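Local coordinates for penicillin-binding protein (Bacillus halodurans, PDB 3TG9), which is a penicillin-binding protein of the serine beta-lactamase family, probably membrane-associated, and is expected to be acylated by beta-lactams, at residues 234-245 with 300-311. Residues are numbered along the deposited sequence; the frame is centred on the assembly and turned at random.
Sequences AEDMMKLWLALM and SAFYPTSNGIVV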
ATOM      1  N   ALA B 234      -9.337  -6.313 -20.040  1.00 31.22           N
ATOM      2  CA  ALA B 234      -9.068  -6.230 -21.477  1.00 27.22           C
ATOM      3  C   ALA B 234     -10.351  -6.059 -22.277  1.00 30.43           C
ATOM      4  O   ALA B 234     -10.423  -5.229 -23.193  1.00 31.02           O
ATOM      5  CB  ALA B 234      -8.311  -7.467 -21.953  1.00 27.15           C
ATOM      6  N   GLU B 235     -11.362  -6.851 -21.932  1.00 26.47           N
ATOM      7  CA  GLU B 235     -12.615  -6.847 -22.672  1.00 29.64           C
ATOM      8  C   GLU B 235     -13.467  -5.603 -22.416  1.00 31.02           C
ATOM      9  O   GLU B 235     -14.166  -5.144 -23.311  1.00 31.45           O
ATOM     10  CB  GLU B 235     -13.419  -8.125 -22.412  1.00 30.98           C
ATOM     11  CG  GLU B 235     -14.644  -8.226 -23.300  1.00 36.36           C
ATOM     12  CD  GLU B 235     -15.302  -9.595 -23.250  1.00 47.35           C
ATOM     13  OE1 GLU B 235     -14.948 -10.398 -22.355  1.00 46.60           O
ATOM     14  OE2 GLU B 235     -16.179  -9.857 -24.109  1.00 47.23           O
ATOM     15  N   ASP B 236     -13.422  -5.054 -21.207  1.00 27.71           N
ATOM     16  CA  ASP B 236     -14.016  -3.738 -20.987  1.00 30.83           C
ATOM     17  C   ASP B 236     -13.308  -2.656 -21.841  1.00 29.07           C
ATOM     18  O   ASP B 236     -13.926  -1.672 -22.237  1.00 25.48           O
ATOM     19  CB  ASP B 236     -13.989  -3.353 -19.502  1.00 31.35           C
ATOM     20  CG  ASP B 236     -15.257  -3.764 -18.756  1.00 34.73           C
ATOM     21  OD1 ASP B 236     -16.056  -4.555 -19.306  1.00 38.48           O
ATOM     22  OD2 ASP B 236     -15.463  -3.283 -17.620  1.00 32.61           O
ATOM     23  N   MET B 237     -12.017  -2.818 -22.113  1.00 27.13           N
ATOM     24  CA  MET B 237     -11.345  -1.850 -22.986  1.00 30.61           C
ATOM     25  C   MET B 237     -11.816  -2.072 -24.417  1.00 31.63           C
ATOM     26  O   MET B 237     -12.056  -1.121 -25.161  1.00 32.73           O
ATOM     27  CB  MET B 237      -9.820  -1.933 -22.911  1.00 27.91           C
ATOM     28  CG  MET B 237      -9.127  -0.781 -23.664  1.00 24.89           C
ATOM     29  SD  MET B 237      -9.522   0.822 -22.916  1.00 28.93           S
ATOM     30  CE  MET B 237      -9.172   1.969 -24.264  1.00 28.01           C
ATOM     31  N   MET B 238     -11.967  -3.334 -24.791  1.00 31.93           N
ATOM     32  CA  MET B 238     -12.557  -3.659 -26.082  1.00 30.34           C
ATOM     33  C   MET B 238     -13.937  -3.015 -26.199  1.00 31.34           C
ATOM     34  O   MET B 238     -14.251  -2.376 -27.190  1.00 35.03           O
ATOM     35  CB  MET B 238     -12.676  -5.170 -26.242  1.00 30.06           C
ATOM     36  CG  MET B 238     -13.277  -5.601 -27.576  1.00 34.57           C
ATOM     37  SD  MET B 238     -13.971  -7.252 -27.492  1.00 39.08           S
ATOM     38  CE  MET B 238     -15.597  -6.887 -26.836  1.00 34.35           C
ATOM     39  N   LYS B 239     -14.767  -3.182 -25.181  1.00 34.17           N
ATOM     40  CA  LYS B 239     -16.101  -2.589 -25.204  1.00 34.83           C
ATOM     41  C   LYS B 239     -16.045  -1.073 -25.301  1.00 32.81           C
ATOM     42  O   LYS B 239     -16.973  -0.450 -25.812  1.00 29.42           O
ATOM     43  CB  LYS B 239     -16.902  -2.974 -23.956  1.00 34.08           C
ATOM     44  CG  LYS B 239     -17.280  -4.446 -23.863  1.00 38.82           C
ATOM     45  CD  LYS B 239     -18.179  -4.694 -22.653  1.00 41.17           C
ATOM     46  CE  LYS B 239     -18.264  -6.175 -22.307  1.00 47.03           C
ATOM     47  NZ  LYS B 239     -18.360  -7.031 -23.532  1.00 48.54           N
ATOM     48  N   LEU B 240     -14.980  -0.470 -24.776  1.00 33.13           N
ATOM     49  CA  LEU B 240     -14.887   0.984 -24.804  1.00 28.31           C
ATOM     50  C   LEU B 240     -14.655   1.506 -26.227  1.00 28.93           C
ATOM     51  O   LEU B 240     -15.256   2.500 -26.642  1.00 30.39           O
ATOM     52  CB  LEU B 240     -13.809   1.510 -23.846  1.00 30.07           C
ATOM     53  CG  LEU B 240     -13.707   3.031 -24.022  1.00 29.37           C
ATOM     54  CD1 LEU B 240     -13.739   3.805 -22.741  1.00 35.24           C
ATOM     55  CD2 LEU B 240     -12.512   3.416 -24.903  1.00 30.36           C
ATOM     56  N   TRP B 241     -13.776   0.839 -26.966  1.00 29.06           N
ATOM     57  CA  TRP B 241     -13.532   1.189 -28.362  1.00 30.07           C
ATOM     58  C   TRP B 241     -14.810   0.994 -29.188  1.00 35.61           C
ATOM     59  O   TRP B 241     -15.203   1.862 -29.971  1.00 34.69           O
ATOM     60  CB  TRP B 241     -12.419   0.313 -28.936  1.00 31.04           C
ATOM     61  CG  TRP B 241     -11.023   0.704 -28.542  1.00 32.00           C
ATOM     62  CD1 TRP B 241     -10.140  -0.036 -27.802  1.00 30.70           C
ATOM     63  CD2 TRP B 241     -10.337   1.920 -28.882  1.00 32.75           C
ATOM     64  NE1 TRP B 241      -8.951   0.648 -27.654  1.00 29.19           N
ATOM     65  CE2 TRP B 241      -9.045   1.849 -28.310  1.00 32.79           C
ATOM     66  CE3 TRP B 241     -10.692   3.059 -29.609  1.00 28.31           C
ATOM     67  CZ2 TRP B 241      -8.106   2.872 -28.453  1.00 31.33           C
ATOM     68  CZ3 TRP B 241      -9.760   4.072 -29.751  1.00 28.27           C
ATOM     69  CH2 TRP B 241      -8.479   3.973 -29.174  1.00 29.82           C
ATOM     70  N   LEU B 242     -15.447  -0.163 -29.014  1.00 33.61           N
ATOM     71  CA  LEU B 242     -16.690  -0.481 -29.704  1.00 33.70           C
ATOM     72  C   LEU B 242     -17.738   0.608 -29.502  1.00 33.51           C
ATOM     73  O   LEU B 242     -18.245   1.168 -30.467  1.00 34.98           O
ATOM     74  CB  LEU B 242     -17.220  -1.833 -29.240  1.00 32.44           C
ATOM     75  CG  LEU B 242     -16.336  -3.008 -29.661  1.00 35.31           C
ATOM     76  CD1 LEU B 242     -16.888  -4.323 -29.138  1.00 36.32           C
ATOM     77  CD2 LEU B 242     -16.187  -3.051 -31.178  1.00 36.53           C
ATOM     78  N   ALA B 243     -18.049   0.919 -28.251  1.00 29.51           N
ATOM     79  CA  ALA B 243     -19.011   1.977 -27.944  1.00 30.80           C
ATOM     80  C   ALA B 243     -18.618   3.323 -28.552  1.00 35.73           C
ATOM     81  O   ALA B 243     -19.480   4.073 -29.010  1.00 37.77           O
ATOM     82  CB  ALA B 243     -19.196   2.109 -26.438  1.00 33.07           C
ATOM     83  N   LEU B 244     -17.325   3.641 -28.541  1.00 33.98           N
ATOM     84  CA  LEU B 244     -16.865   4.900 -29.116  1.00 34.29           C
ATOM     85  C   LEU B 244     -17.112   4.936 -30.633  1.00 33.99           C
ATOM     86  O   LEU B 244     -17.718   5.874 -31.149  1.00 30.81           O
ATOM     87  CB  LEU B 244     -15.381   5.136 -28.799  1.00 34.78           C
ATOM     88  CG  LEU B 244     -14.720   6.410 -29.350  1.00 31.86           C
ATOM     89  CD1 LEU B 244     -15.375   7.680 -28.795  1.00 25.92           C
ATOM     90  CD2 LEU B 244     -13.214   6.419 -29.078  1.00 29.10           C
ATOM     91  N   MET B 245     -16.645   3.908 -31.336  1.00 32.09           N
ATOM     92  CA  MET B 245     -16.752   3.858 -32.789  1.00 36.33           C
ATOM     93  C   MET B 245     -18.176   3.655 -33.293  1.00 36.69           C
ATOM     94  O   MET B 245     -18.449   3.880 -34.462  1.00 38.04           O
ATOM     95  CB  MET B 245     -15.834   2.776 -33.364  1.00 34.83           C
ATOM     96  CG  MET B 245     -14.361   3.019 -33.078  1.00 40.51           C
ATOM     97  SD  MET B 245     -13.878   4.729 -33.401  1.00 39.97           S
ATOM     98  CE  MET B 245     -12.153   4.696 -32.903  1.00 37.04           C
ATOM     99  N   SER B 300      -3.355   0.020 -26.307  1.00 27.29           N
ATOM    100  CA  SER B 300      -4.617  -0.389 -26.897  1.00 28.51           C
ATOM    101  C   SER B 300      -4.901   0.440 -28.143  1.00 30.64           C
ATOM    102  O   SER B 300      -4.527   1.612 -28.213  1.00 29.26           O
ATOM    103  CB  SER B 300      -5.746  -0.250 -25.882  1.00 26.66           C
ATOM    104  OG  SER B 300      -6.863  -1.022 -26.264  1.00 28.77           O
ATOM    105  N   ALA B 301      -5.569  -0.171 -29.121  1.00 29.14           N
ATOM    106  CA  ALA B 301      -5.753   0.468 -30.412  1.00 28.96           C
ATOM    107  C   ALA B 301      -6.983  -0.024 -31.153  1.00 30.43           C
ATOM    108  O   ALA B 301      -7.439  -1.150 -30.955  1.00 33.44           O
ATOM    109  CB  ALA B 301      -4.515   0.269 -31.271  1.00 29.02           C
ATOM    110  N   PHE B 302      -7.514   0.844 -32.005  1.00 29.37           N
ATOM    111  CA  PHE B 302      -8.579   0.485 -32.925  1.00 30.30           C
ATOM    112  C   PHE B 302      -8.066   0.705 -34.347  1.00 36.78           C
ATOM    113  O   PHE B 302      -7.621   1.798 -34.697  1.00 29.91           O
ATOM    114  CB  PHE B 302      -9.811   1.344 -32.674  1.00 30.82           C
ATOM    115  CG  PHE B 302     -10.952   1.053 -33.606  1.00 34.80           C
ATOM    116  CD1 PHE B 302     -11.112   1.781 -34.772  1.00 36.24           C
ATOM    117  CD2 PHE B 302     -11.868   0.054 -33.314  1.00 34.60           C
ATOM    118  CE1 PHE B 302     -12.167   1.511 -35.636  1.00 39.85           C
ATOM    119  CE2 PHE B 302     -12.926  -0.219 -34.174  1.00 38.40           C
ATOM    120  CZ  PHE B 302     -13.074   0.507 -35.334  1.00 38.63           C
ATOM    121  N   TYR B 303      -8.119  -0.343 -35.159  1.00 34.76           N
ATOM    122  CA  TYR B 303      -7.623  -0.281 -36.519  1.00 36.44           C
ATOM    123  C   TYR B 303      -8.785  -0.145 -37.498  1.00 35.64           C
ATOM    124  O   TYR B 303      -9.451  -1.125 -37.805  1.00 36.43           O
ATOM    125  CB  TYR B 303      -6.793  -1.529 -36.820  1.00 36.82           C
ATOM    126  CG  TYR B 303      -5.694  -1.767 -35.808  1.00 36.42           C
ATOM    127  CD1 TYR B 303      -4.405  -1.311 -36.028  1.00 36.43           C
ATOM    128  CD2 TYR B 303      -5.948  -2.441 -34.625  1.00 41.52           C
ATOM    129  CE1 TYR B 303      -3.396  -1.528 -35.103  1.00 37.27           C
ATOM    130  CE2 TYR B 303      -4.944  -2.656 -33.690  1.00 37.98           C
ATOM    131  CZ  TYR B 303      -3.673  -2.200 -33.937  1.00 38.37           C
ATOM    132  OH  TYR B 303      -2.678  -2.413 -33.003  1.00 43.47           O
ATOM    133  N   PRO B 304      -9.028   1.086 -37.983  1.00 37.08           N
ATOM    134  CA  PRO B 304     -10.162   1.449 -38.851  1.00 40.73           C
ATOM    135  C   PRO B 304     -10.273   0.568 -40.098  1.00 41.35           C
ATOM    136  O   PRO B 304     -11.374   0.308 -40.587  1.00 43.46           O
ATOM    137  CB  PRO B 304      -9.840   2.890 -39.273  1.00 40.63           C
ATOM    138  CG  PRO B 304      -8.890   3.404 -38.242  1.00 36.23           C
ATOM    139  CD  PRO B 304      -8.098   2.212 -37.781  1.00 35.37           C
ATOM    140  N   THR B 305      -9.135   0.111 -40.603  1.00 38.63           N
ATOM    141  CA  THR B 305      -9.115  -0.694 -41.819  1.00 47.10           C
ATOM    142  C   THR B 305      -9.837  -2.021 -41.625  1.00 51.89           C
ATOM    143  O   THR B 305     -10.757  -2.362 -42.374  1.00 52.29           O
ATOM    144  CB  THR B 305      -7.672  -0.976 -42.269  1.00 45.61           C
ATOM    145  OG1 THR B 305      -7.156   0.169 -42.962  1.00 46.07           O
ATOM    146  CG2 THR B 305      -7.618  -2.200 -43.173  1.00 49.33           C
ATOM    147  N   SER B 306      -9.413  -2.764 -40.612  1.00 44.85           N
ATOM    148  CA  SER B 306      -9.931  -4.099 -40.388  1.00 44.18           C
ATOM    149  C   SER B 306     -11.008  -4.077 -39.319  1.00 45.20           C
ATOM    150  O   SER B 306     -11.541  -5.120 -38.945  1.00 47.06           O
ATOM    151  CB  SER B 306      -8.790  -5.028 -39.980  1.00 44.37           C
ATOM    152  OG  SER B 306      -7.800  -4.312 -39.255  1.00 46.87           O
ATOM    153  N   ASN B 307     -11.347  -2.878 -38.854  1.00 43.46           N
ATOM    154  CA  ASN B 307     -12.153  -2.735 -37.649  1.00 46.01           C
ATOM    155  C   ASN B 307     -11.607  -3.617 -36.535  1.00 40.47           C
ATOM    156  O   ASN B 307     -12.358  -4.259 -35.814  1.00 40.93           O
ATOM    157  CB  ASN B 307     -13.625  -3.047 -37.921  1.00 49.53           C
ATOM    158  CG  ASN B 307     -14.426  -1.806 -38.262  1.00 56.43           C
ATOM    159  OD1 ASN B 307     -15.635  -1.751 -38.039  1.00 61.51           O
ATOM    160  ND2 ASN B 307     -13.749  -0.794 -38.800  1.00 49.17           N
ATOM    161  N   GLY B 308     -10.285  -3.651 -36.417  1.00 40.06           N
ATOM    162  CA  GLY B 308      -9.632  -4.461 -35.408  1.00 39.71           C
ATOM    163  C   GLY B 308      -9.517  -3.725 -34.090  1.00 36.66           C
ATOM    164  O   GLY B 308      -9.518  -2.498 -34.062  1.00 34.56           O
ATOM    165  N   ILE B 309      -9.450  -4.481 -32.998  1.00 40.58           N
ATOM    166  CA  ILE B 309      -9.214  -3.928 -31.662  1.00 34.89           C
ATOM    167  C   ILE B 309      -8.154  -4.777 -30.990  1.00 33.61           C
ATOM    168  O   ILE B 309      -8.242  -6.006 -30.996  1.00 36.25           O
ATOM    169  CB  ILE B 309     -10.483  -3.949 -30.787  1.00 35.79           C
ATOM    170  CG1 ILE B 309     -11.566  -3.036 -31.365  1.00 39.32           C
ATOM    171  CG2 ILE B 309     -10.165  -3.518 -29.365  1.00 35.66           C
ATOM    172  CD1 ILE B 309     -12.903  -3.159 -30.643  1.00 35.37           C
ATOM    173  N   VAL B 310      -7.138  -4.120 -30.443  1.00 28.32           N
ATOM    174  CA  VAL B 310      -6.125  -4.794 -29.636  1.00 30.19           C
ATOM    175  C   VAL B 310      -6.067  -4.137 -28.252  1.00 31.56           C
ATOM    176  O   VAL B 310      -6.225  -2.927 -28.112  1.00 31.47           O
ATOM    177  CB  VAL B 310      -4.728  -4.785 -30.307  1.00 34.30           C
ATOM    178  CG1 VAL B 310      -3.695  -5.477 -29.419  1.00 32.44           C
ATOM    179  CG2 VAL B 310      -4.795  -5.464 -31.664  1.00 37.39           C
ATOM    180  N   VAL B 311      -5.899  -4.952 -27.224  1.00 32.92           N
ATOM    181  CA  VAL B 311      -5.776  -4.446 -25.867  1.00 32.57           C
ATOM    182  C   VAL B 311      -4.665  -5.229 -25.213  1.00 29.37           C
ATOM    183  O   VAL B 311      -4.716  -6.453 -25.174  1.00 37.66           O
ATOM    184  CB  VAL B 311      -7.066  -4.641 -25.051  1.00 29.84           C
ATOM    185  CG1 VAL B 311      -6.904  -4.056 -23.666  1.00 26.38           C
ATOM    186  CG2 VAL B 311      -8.259  -4.008 -25.762  1.00 24.66           C
TER
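Trp241 of helix 234-245 lies with its indole against strand 300-303 and donates its NE1 hydrogen to Ser300 OG, 3.0 Å away and within 5° of the ring plane. Ser300 OG in turn donates to a lone pair of Val310 O at 2.7 Å; that carbonyl oxygen also accepts a hydrogen bond from Ala301 N, so the indole is tied through the hydroxyl to the pairing of the two strands. With its CG anti to the carbonyl carbon (chi1 -78°), Trp241 turns one face to the strand, where Phe302 CB sits over the six-membered ring in a CH-pi contact and Ala301 C lies over the same face, also offset toward the rim. The benzyl group of Phe302 runs antiparallel alongside the indole and offers a face to Met245, whose CG stands 3.5 Å from the ring centroid, almost on the normal; SD adds a Met-aromatic contact over the same ring. On strand 308-311, Ile309 CG2 meets Trp241 CD1, while Ile309 CD1 comes within 3.3 Å of Leu242 CD2, a tight pair. Toward the helix start, Val311 spreads both methyls against Met237 CB and Ala234 O. Helix 58-70 adds Leu59 against Trp241 and Phe60 against Met237. A helix laid on one face of an antiparallel sheet, here faced by Ser300, Phe302, Ile309 and Val311 alternating along the two strands, is characteristic of the alpha/beta part of the serine beta-lactamase/penicillin-binding-protein fold.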